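Alanine racemase 1 (Caldanaerobacter subterraneus subsp. tengcongensis MB4, PDB 4Y2W) belongs to the alanine racemase family, joining an N-terminal TIM-barrel domain to a C-terminal domain rich in beta strands, in an assembly of two chains. Local coordinates at residues P371-Y374 with I379-G382; P225-F230 with E361-I366; F63-T68 with L72-K77. The protein carries 1 engineered substitution. All blocks are in the same frame, centred on the assembly; numbering follows the deposited sequence.

Contact 1 of 3, residues P371-Y374 with I379-G382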
loop_
_atom_site.group_PDB
_atom_site.type_symbol
_atom_site.label_atom_id
_atom_site.label_comp_id
_atom_site.label_asym_id
_atom_site.label_seq_id
_atom_site.Cartn_x
_atom_site.Cartn_y
_atom_site.Cartn_z
ATOM N N PRO A 371 10.961 3.610 0.263
ATOM C CA PRO A 371 11.369 4.927 -0.221
ATOM C C PRO A 371 11.552 4.940 -1.733
ATOM O O PRO A 371 11.870 3.907 -2.324
ATOM C CB PRO A 371 12.703 5.158 0.483
ATOM C CG PRO A 371 13.238 3.792 0.698
ATOM C CD PRO A 371 12.039 2.953 1.021
ATOM N N ARG A 372 11.339 6.104 -2.341
ATOM C CA ARG A 372 11.547 6.293 -3.771
ATOM C C ARG A 372 12.831 7.073 -3.999
ATOM O O ARG A 372 12.992 8.174 -3.477
ATOM C CB ARG A 372 10.371 7.042 -4.400
ATOM C CG ARG A 372 9.211 6.158 -4.823
ATOM C CD ARG A 372 8.488 5.540 -3.639
ATOM N NE ARG A 372 7.209 4.965 -4.049
ATOM C CZ ARG A 372 6.364 4.334 -3.239
ATOM N NH1 ARG A 372 6.645 4.174 -1.955
ATOM N NH2 ARG A 372 5.226 3.854 -3.718
ATOM N N VAL A 373 13.742 6.480 -4.768
ATOM C CA VAL A 373 14.992 7.121 -5.159
ATOM C C VAL A 373 14.865 7.519 -6.627
ATOM O O VAL A 373 14.332 6.753 -7.431
ATOM C CB VAL A 373 16.189 6.166 -4.963
ATOM C CG1 VAL A 373 17.500 6.856 -5.312
ATOM C CG2 VAL A 373 16.225 5.654 -3.530
ATOM N N TYR A 374 15.357 8.710 -6.971
ATOM C CA TYR A 374 15.127 9.301 -8.295
ATOM C C TYR A 374 16.402 9.471 -9.117
ATOM O O TYR A 374 17.418 9.949 -8.612
ATOM C CB TYR A 374 14.406 10.642 -8.141
ATOM C CG TYR A 374 12.999 10.470 -7.624
ATOM C CD1 TYR A 374 11.956 10.143 -8.485
ATOM C CD2 TYR A 374 12.716 10.595 -6.269
ATOM C CE1 TYR A 374 10.666 9.962 -8.014
ATOM C CE2 TYR A 374 11.428 10.422 -5.790
ATOM C CZ TYR A 374 10.408 10.102 -6.666
ATOM O OH TYR A 374 9.134 9.929 -6.191
ATOM N N ILE A 379 22.335 9.475 -13.135
ATOM C CA ILE A 379 22.756 10.012 -11.839
ATOM C C ILE A 379 21.564 10.197 -10.895
ATOM O O ILE A 379 20.480 10.587 -11.325
ATOM C CB ILE A 379 23.465 11.378 -12.006
ATOM C CG1 ILE A 379 24.546 11.309 -13.097
ATOM C CG2 ILE A 379 24.055 11.850 -10.680
ATOM C CD1 ILE A 379 25.634 10.282 -12.852
ATOM N N LYS A 380 21.784 9.925 -9.609
ATOM C CA LYS A 380 20.768 10.111 -8.575
ATOM C C LYS A 380 20.643 11.591 -8.234
ATOM O O LYS A 380 21.647 12.250 -7.970
ATOM C CB LYS A 380 21.135 9.324 -7.313
ATOM C CG LYS A 380 20.215 9.576 -6.123
ATOM C CD LYS A 380 20.714 8.893 -4.861
ATOM C CE LYS A 380 19.891 9.318 -3.655
ATOM N NZ LYS A 380 20.355 8.684 -2.391
ATOM N N ILE A 381 19.411 12.100 -8.211
ATOM C CA ILE A 381 19.169 13.535 -8.018
ATOM C C ILE A 381 18.219 13.877 -6.867
ATOM O O ILE A 381 17.782 15.021 -6.749
ATOM C CB ILE A 381 18.603 14.178 -9.301
ATOM C CG1 ILE A 381 17.244 13.565 -9.657
ATOM C CG2 ILE A 381 19.591 14.024 -10.450
ATOM C CD1 ILE A 381 16.354 14.499 -10.441
ATOM N N GLY A 382 17.897 12.903 -6.022
ATOM C CA GLY A 382 16.978 13.139 -4.917
ATOM C C GLY A 382 16.292 11.872 -4.465
ATOM O O GLY A 382 16.383 10.833 -5.122
#
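This is a beta-hairpin contact near the C-terminus, at one border of the mixed sheet: Tyr-374 pairs through its backbone with Ile-381 and Gly-382, while Val-373 meets Lys-380 through side chains. Two backbone bonds hold the strands together. Tyr-374 N donates to Gly-382 O at 3.0 Å, and Ile-381 N donates to Tyr-374 O at 3.0 Å. One tyrosine thus answers to two consecutive residues, as in a beta bulge; the short strand axes make an angle of 120° between their directions. Glycine suits position 382, since its extended backbone with a positive phi of 155° would press a side chain against the preceding carbonyl.

The hairpin, strands 372-376 and 379-384, extends the sheet from strand 10-14, which pairs in parallel with the first of the two. The side chains divide between its faces. On one, Lys-380 reaches out with its chain fully extended and crosses Val-373 at about a right angle, laying Lys-380 CE 3.8 Å from Val-373 CG1. Its methylenes thus shelter the apolar methyl, while NZ continues to a salt bridge with Glu-383. On the other, chi1 of -67° sets Tyr-374 CG beside the backbone N; the ring leads away from 379-382, and its near edge alone meets Gly-382 O, in plane, with Tyr-374 CD2 3.8 Å off. Ile-381 reaches back loosely, its CG1 4.3 Å from Tyr-374 CB, and both residues pack on Leu-15 of helix 15-28. An aromatic residue with a polar tip fits well here, as the Tyr-374 ring stacks on Tyr-50 and its OH is hydrogen-bonded to His-46 O.

Contact 2 of 3, residues P225-F230 with E361-I366. With PO4 (phosphate ion), chain C.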
loop_
_atom_site.group_PDB
_atom_site.type_symbol
_atom_site.label_atom_id
_atom_site.label_comp_id
_atom_site.label_asym_id
_atom_site.label_seq_id
_atom_site.Cartn_x
_atom_site.Cartn_y
_atom_site.Cartn_z
ATOM N N PRO A 225 -2.850 9.520 -21.367
ATOM C CA PRO A 225 -1.945 8.415 -21.051
ATOM C C PRO A 225 -1.649 8.325 -19.557
ATOM O O PRO A 225 -1.390 9.347 -18.917
ATOM C CB PRO A 225 -0.673 8.774 -21.821
ATOM C CG PRO A 225 -0.697 10.258 -21.908
ATOM C CD PRO A 225 -2.147 10.628 -22.039
ATOM N N GLY A 226 -1.687 7.110 -19.018
ATOM C CA GLY A 226 -1.386 6.867 -17.609
ATOM C C GLY A 226 -0.310 5.815 -17.452
ATOM O O GLY A 226 0.878 6.124 -17.536
ATOM N N ILE A 227 -0.728 4.568 -17.237
ATOM C CA ILE A 227 0.206 3.454 -17.039
ATOM C C ILE A 227 1.278 3.383 -18.128
ATOM O O ILE A 227 2.432 3.057 -17.851
ATOM C CB ILE A 227 -0.531 2.096 -16.955
ATOM C CG1 ILE A 227 0.431 0.967 -16.559
ATOM C CG2 ILE A 227 -1.210 1.754 -18.275
ATOM C CD1 ILE A 227 1.191 1.216 -15.274
ATOM N N ILE A 228 0.897 3.706 -19.358
ATOM C CA ILE A 228 1.813 3.635 -20.492
ATOM C C ILE A 228 3.034 4.549 -20.326
ATOM O O ILE A 228 4.115 4.243 -20.825
ATOM C CB ILE A 228 1.070 3.932 -21.814
ATOM C CG1 ILE A 228 1.848 3.370 -23.007
ATOM C CG2 ILE A 228 0.793 5.424 -21.966
ATOM C CD1 ILE A 228 0.983 3.176 -24.234
ATOM N N LEU A 229 2.861 5.652 -19.599
ATOM C CA LEU A 229 3.975 6.539 -19.271
ATOM C C LEU A 229 5.002 5.873 -18.349
ATOM O O LEU A 229 6.128 6.364 -18.218
ATOM C CB LEU A 229 3.460 7.817 -18.601
ATOM C CG LEU A 229 2.530 8.729 -19.408
ATOM C CD1 LEU A 229 1.877 9.758 -18.495
ATOM C CD2 LEU A 229 3.278 9.413 -20.544
ATOM N N PHE A 230 4.617 4.763 -17.712
ATOM C CA PHE A 230 5.465 4.088 -16.727
ATOM C C PHE A 230 5.952 2.707 -17.193
ATOM O O PHE A 230 6.176 1.802 -16.384
ATOM C CB PHE A 230 4.722 4.035 -15.385
ATOM C CG PHE A 230 4.266 5.390 -14.913
ATOM C CD1 PHE A 230 5.168 6.276 -14.332
ATOM C CD2 PHE A 230 2.954 5.804 -15.101
ATOM C CE1 PHE A 230 4.761 7.537 -13.921
ATOM C CE2 PHE A 230 2.544 7.067 -14.693
ATOM C CZ PHE A 230 3.445 7.932 -14.099
ATOM N N GLU A 361 -2.238 -2.341 -10.578
ATOM C CA GLU A 361 -2.406 -2.760 -9.180
ATOM C C GLU A 361 -1.081 -3.143 -8.511
ATOM O O GLU A 361 -0.907 -2.923 -7.309
ATOM C CB GLU A 361 -3.402 -3.915 -9.054
ATOM C CG GLU A 361 -3.774 -4.231 -7.608
ATOM C CD GLU A 361 -4.830 -5.314 -7.477
ATOM O OE1 GLU A 361 -4.787 -6.311 -8.232
ATOM O OE2 GLU A 361 -5.702 -5.175 -6.598
ATOM N N VAL A 362 -0.157 -3.712 -9.284
ATOM C CA VAL A 362 1.155 -4.089 -8.764
ATOM C C VAL A 362 1.925 -2.845 -8.310
ATOM O O VAL A 362 2.445 -2.805 -7.195
ATOM C CB VAL A 362 1.981 -4.870 -9.808
ATOM C CG1 VAL A 362 3.409 -5.093 -9.317
ATOM C CG2 VAL A 362 1.311 -6.201 -10.123
ATOM N N PHE A 363 1.987 -1.838 -9.176
ATOM C CA PHE A 363 2.624 -0.568 -8.840
ATOM C C PHE A 363 1.989 0.086 -7.610
ATOM O O PHE A 363 2.696 0.610 -6.745
ATOM C CB PHE A 363 2.556 0.411 -10.020
ATOM C CG PHE A 363 3.604 0.180 -11.086
ATOM C CD1 PHE A 363 4.943 -0.035 -10.754
ATOM C CD2 PHE A 363 3.258 0.232 -12.434
ATOM C CE1 PHE A 363 5.901 -0.226 -11.741
ATOM C CE2 PHE A 363 4.215 0.049 -13.422
ATOM C CZ PHE A 363 5.537 -0.180 -13.076
ATOM N N SER A 364 0.661 0.048 -7.529
ATOM C CA SER A 364 -0.064 0.661 -6.414
ATOM C C SER A 364 0.112 -0.090 -5.087
ATOM O O SER A 364 -0.187 0.441 -4.021
ATOM C CB SER A 364 -1.555 0.775 -6.750
ATOM O OG SER A 364 -2.204 -0.488 -6.721
ATOM N N ARG A 365 0.589 -1.326 -5.165
ATOM C CA ARG A 365 0.817 -2.155 -3.990
ATOM C C ARG A 365 2.093 -1.745 -3.243
ATOM O O ARG A 365 2.245 -2.057 -2.062
ATOM C CB ARG A 365 0.922 -3.622 -4.416
ATOM C CG ARG A 365 0.008 -4.576 -3.668
ATOM C CD ARG A 365 -1.461 -4.302 -3.958
ATOM N NE ARG A 365 -2.231 -5.536 -4.078
ATOM C CZ ARG A 365 -3.553 -5.593 -4.244
ATOM N NH1 ARG A 365 -4.292 -4.480 -4.294
ATOM N NH2 ARG A 365 -4.140 -6.779 -4.354
ATOM N N ILE A 366 3.001 -1.049 -3.926
ATOM C CA ILE A 366 4.285 -0.660 -3.335
ATOM C C ILE A 366 4.060 0.393 -2.247
ATOM O O ILE A 366 3.748 1.545 -2.539
ATOM C CB ILE A 366 5.265 -0.126 -4.398
ATOM C CG1 ILE A 366 5.564 -1.207 -5.439
ATOM C CG2 ILE A 366 6.563 0.326 -3.740
ATOM C CD1 ILE A 366 6.194 -0.679 -6.710
HETATM P P PO4 C . -4.666 4.386 -18.429
HETATM O O1 PO4 C . -3.541 4.392 -19.439
HETATM O O2 PO4 C . -5.748 3.418 -18.857
HETATM O O3 PO4 C . -5.253 5.776 -18.327
HETATM O O4 PO4 C . -4.127 3.957 -17.082
#
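Ile-227 reaches Phe-363 with the far end of its side chain: its CB and CG2 lie by a bound phosphate ion, its CD1 by the ring. From CB the branch ending in Ile-227 CG2 comes to 3.7 Å from phosphate O1, whereas CG1 runs anti to the backbone N (chi1 -172°) and carries CD1 across to the helix. There Ile-227 CD1 meets the Phe-363 ring in its plane, at the edge, 3.6 Å from Phe-363 CD2, the two side chains crossing at about a right angle. The beta-branched chain lets CD1 reach the ring, while CG2 merely lies against the ion, whose bonds come from the backbone.

The segment 225-230 follows strand 222-224, the eighth of the TIM barrel, while Phe-363 belongs to helix 359-365 of the C-terminal part, so the contact spans two domains. The loop makes a short 3-10 turn whose start faces the phosphate: Gly-226 N and Ile-227 N both give it weak hydrogen bonds, and Gly-226, having no side chain, leaves the ion room. Relatives in this family hold the phosphate of pyridoxal phosphate in such a place; here the ion probably comes from the crystallisation liquor.

Beyond Ile-227, Phe-363 CZ lies 3.9 Å from Phe-230 O, an oxygen hydrogen-bonded to Thr-247 OG1. His-46 meets the Phe-363 ring edge-to-face. On the helix, Arg-365 NH1 forms a salt bridge to Glu-361 OE2 at 2.8 Å, and Arg-365 NH2 forms another to Asp-292 of the second subunit.

Contact 3 of 3, residues F63-T68 with L72-K77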
loop_
_atom_site.group_PDB
_atom_site.type_symbol
_atom_site.label_atom_id
_atom_site.label_comp_id
_atom_site.label_asym_id
_atom_site.label_seq_id
_atom_site.Cartn_x
_atom_site.Cartn_y
_atom_site.Cartn_z
ATOM N N PHE A 63 -2.530 17.641 -16.203
ATOM C CA PHE A 63 -2.361 16.469 -15.347
ATOM C C PHE A 63 -3.718 15.907 -14.950
ATOM O O PHE A 63 -4.668 16.654 -14.725
ATOM C CB PHE A 63 -1.567 16.812 -14.086
ATOM C CG PHE A 63 -0.085 16.876 -14.299
ATOM C CD1 PHE A 63 0.617 15.754 -14.706
ATOM C CD2 PHE A 63 0.611 18.053 -14.075
ATOM C CE1 PHE A 63 1.986 15.806 -14.898
ATOM C CE2 PHE A 63 1.983 18.114 -14.262
ATOM C CZ PHE A 63 2.671 16.988 -14.675
ATOM N N GLY A 64 -3.792 14.584 -14.865
ATOM C CA GLY A 64 -4.982 13.897 -14.381
ATOM C C GLY A 64 -4.696 13.220 -13.054
ATOM O O GLY A 64 -3.689 12.519 -12.913
ATOM N N VAL A 65 -5.579 13.441 -12.082
ATOM C CA VAL A 65 -5.497 12.770 -10.790
ATOM C C VAL A 65 -6.866 12.299 -10.317
ATOM O O VAL A 65 -7.901 12.775 -10.789
ATOM C CB VAL A 65 -4.871 13.668 -9.707
ATOM C CG1 VAL A 65 -3.401 13.904 -10.008
ATOM C CG2 VAL A 65 -5.627 14.984 -9.580
ATOM N N ALA A 66 -6.848 11.369 -9.365
ATOM C CA ALA A 66 -8.055 10.717 -8.875
ATOM C C ALA A 66 -8.798 11.542 -7.829
ATOM O O ALA A 66 -10.026 11.614 -7.864
ATOM C CB ALA A 66 -7.710 9.351 -8.308
ATOM N N THR A 67 -8.057 12.158 -6.906
ATOM C CA THR A 67 -8.657 12.818 -5.740
ATOM C C THR A 67 -8.253 14.283 -5.558
ATOM O O THR A 67 -7.331 14.792 -6.206
ATOM C CB THR A 67 -8.307 12.062 -4.443
ATOM O OG1 THR A 67 -6.891 12.103 -4.227
ATOM C CG2 THR A 67 -8.767 10.614 -4.522
ATOM N N THR A 68 -8.973 14.949 -4.659
ATOM C CA THR A 68 -8.708 16.335 -4.289
ATOM C C THR A 68 -7.318 16.501 -3.674
ATOM O O THR A 68 -6.580 17.436 -4.012
ATOM C CB THR A 68 -9.751 16.823 -3.264
ATOM O OG1 THR A 68 -11.064 16.457 -3.704
ATOM C CG2 THR A 68 -9.679 18.335 -3.086
ATOM N N LEU A 72 -4.251 18.701 -4.758
ATOM C CA LEU A 72 -3.680 19.693 -3.849
ATOM C C LEU A 72 -2.211 19.434 -3.528
ATOM O O LEU A 72 -1.436 20.379 -3.409
ATOM C CB LEU A 72 -4.493 19.768 -2.558
ATOM C CG LEU A 72 -5.885 20.388 -2.720
ATOM C CD1 LEU A 72 -6.742 20.104 -1.492
ATOM C CD2 LEU A 72 -5.794 21.884 -2.989
ATOM N N GLU A 73 -1.833 18.165 -3.384
ATOM C CA GLU A 73 -0.435 17.806 -3.123
ATOM C C GLU A 73 0.485 18.394 -4.189
ATOM O O GLU A 73 1.564 18.901 -3.878
ATOM C CB GLU A 73 -0.260 16.283 -3.079
ATOM C CG GLU A 73 1.173 15.812 -2.839
ATOM C CD GLU A 73 1.347 14.313 -3.011
ATOM O OE1 GLU A 73 0.485 13.666 -3.641
ATOM O OE2 GLU A 73 2.360 13.776 -2.522
ATOM N N LEU A 74 0.048 18.325 -5.443
ATOM C CA LEU A 74 0.824 18.857 -6.559
ATOM C C LEU A 74 0.966 20.383 -6.496
ATOM O O LEU A 74 2.049 20.914 -6.748
ATOM C CB LEU A 74 0.198 18.434 -7.891
ATOM C CG LEU A 74 0.236 16.932 -8.182
ATOM C CD1 LEU A 74 -0.649 16.589 -9.372
ATOM C CD2 LEU A 74 1.667 16.465 -8.413
ATOM N N ARG A 75 -0.121 21.077 -6.156
ATOM C CA ARG A 75 -0.092 22.540 -5.997
ATOM C C ARG A 75 0.804 22.982 -4.832
ATOM O O ARG A 75 1.518 23.983 -4.939
ATOM C CB ARG A 75 -1.508 23.097 -5.813
ATOM C CG ARG A 75 -2.328 23.158 -7.095
ATOM C CD ARG A 75 -1.964 24.367 -7.948
ATOM N NE ARG A 75 -2.856 24.511 -9.104
ATOM C CZ ARG A 75 -2.582 24.127 -10.353
ATOM N NH1 ARG A 75 -1.421 23.563 -10.671
ATOM N NH2 ARG A 75 -3.488 24.313 -11.306
ATOM N N GLU A 76 0.772 22.227 -3.736
ATOM C CA GLU A 76 1.623 22.507 -2.574
ATOM C C GLU A 76 3.112 22.509 -2.959
ATOM O O GLU A 76 3.904 23.256 -2.381
ATOM C CB GLU A 76 1.360 21.489 -1.452
ATOM C CG GLU A 76 1.504 22.038 -0.034
ATOM C CD GLU A 76 2.948 22.274 0.389
ATOM O OE1 GLU A 76 3.266 23.412 0.802
ATOM O OE2 GLU A 76 3.764 21.327 0.309
ATOM N N LYS A 77 3.481 21.686 -3.941
ATOM C CA LYS A 77 4.870 21.602 -4.407
ATOM C C LYS A 77 5.183 22.488 -5.625
ATOM O O LYS A 77 6.183 22.271 -6.310
ATOM C CB LYS A 77 5.239 20.138 -4.687
ATOM C CG LYS A 77 5.288 19.274 -3.433
ATOM C CD LYS A 77 6.506 19.592 -2.568
ATOM C CE LYS A 77 6.377 19.017 -1.166
ATOM N NZ LYS A 77 6.357 17.529 -1.164
#
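A beta-alpha-beta unit of the TIM barrel holds this contact: strand 62-65 leads through a short turn into helix 68-76, and Val-65 and Thr-68 meet Leu-74 and Leu-72 of that helix. Val-65, the last residue of the strand, directs its side chain at the helix, and its CG1 lies 3.9 Å from Leu-74 CD1. The two side chains slide past each other in opposite directions, touching through these two methyls. Both also touch Ile-83 on the next strand, so they share one apolar layer between barrel and helix, where a beta-branched residue suits the strand and a longer leucine suits the helix.

The unit is a right-handed beta-alpha-beta crossover, which, repeated round the parallel barrel, sets helices outside the strands. At the first turn of its helix, Leu-72 N donates to Thr-68 O at 2.8 Å, with an angle of 158° at the hydrogen. The same carbonyl lies against the leucine side chain, Leu-72 CG being 3.3 Å from Thr-68 O. Beside the bond, the side chains of Thr-68 and Leu-72 run side by side, pointing the same way, with Thr-68 CG2 3.8 Å from Leu-72 CD1. The threonine can do two jobs: with OG1 at chi1 -47°, beside the backbone N, CG2 is left anti to the N, next to the leucine, while OG1 is hydrogen-bonded to Thr-89 OG1.

Thr-67 is the N-cap, its OG1 accepting from Glu-70 N at the start of the helix. Further along, Glu-73, buried at the interface, forms a salt bridge through OE2 with Arg-368 NH2 of the second subunit.

Overall arrangement
Along the chain contact 3 comes first, within the second beta-alpha unit of the TIM barrel; contact 2 then joins the loop after the eighth barrel strand to helix 359-365, and contact 1 closes the sequence in the C-terminal hairpin. Their centres lie about 17 Å (contacts 2 and 3), 18 Å (1 and 2) and 21 Å (1 and 3) apart. Contacts 1 and 2 touch directly: Arg-372 NH2 lies 3.0 Å from Ile-366 O, a probable hydrogen bond between neighbouring elements of the chain. Contact 3 touches neither, but like contact 2 it reaches the second subunit, so the barrel and the C-terminal part both contribute to the dimer.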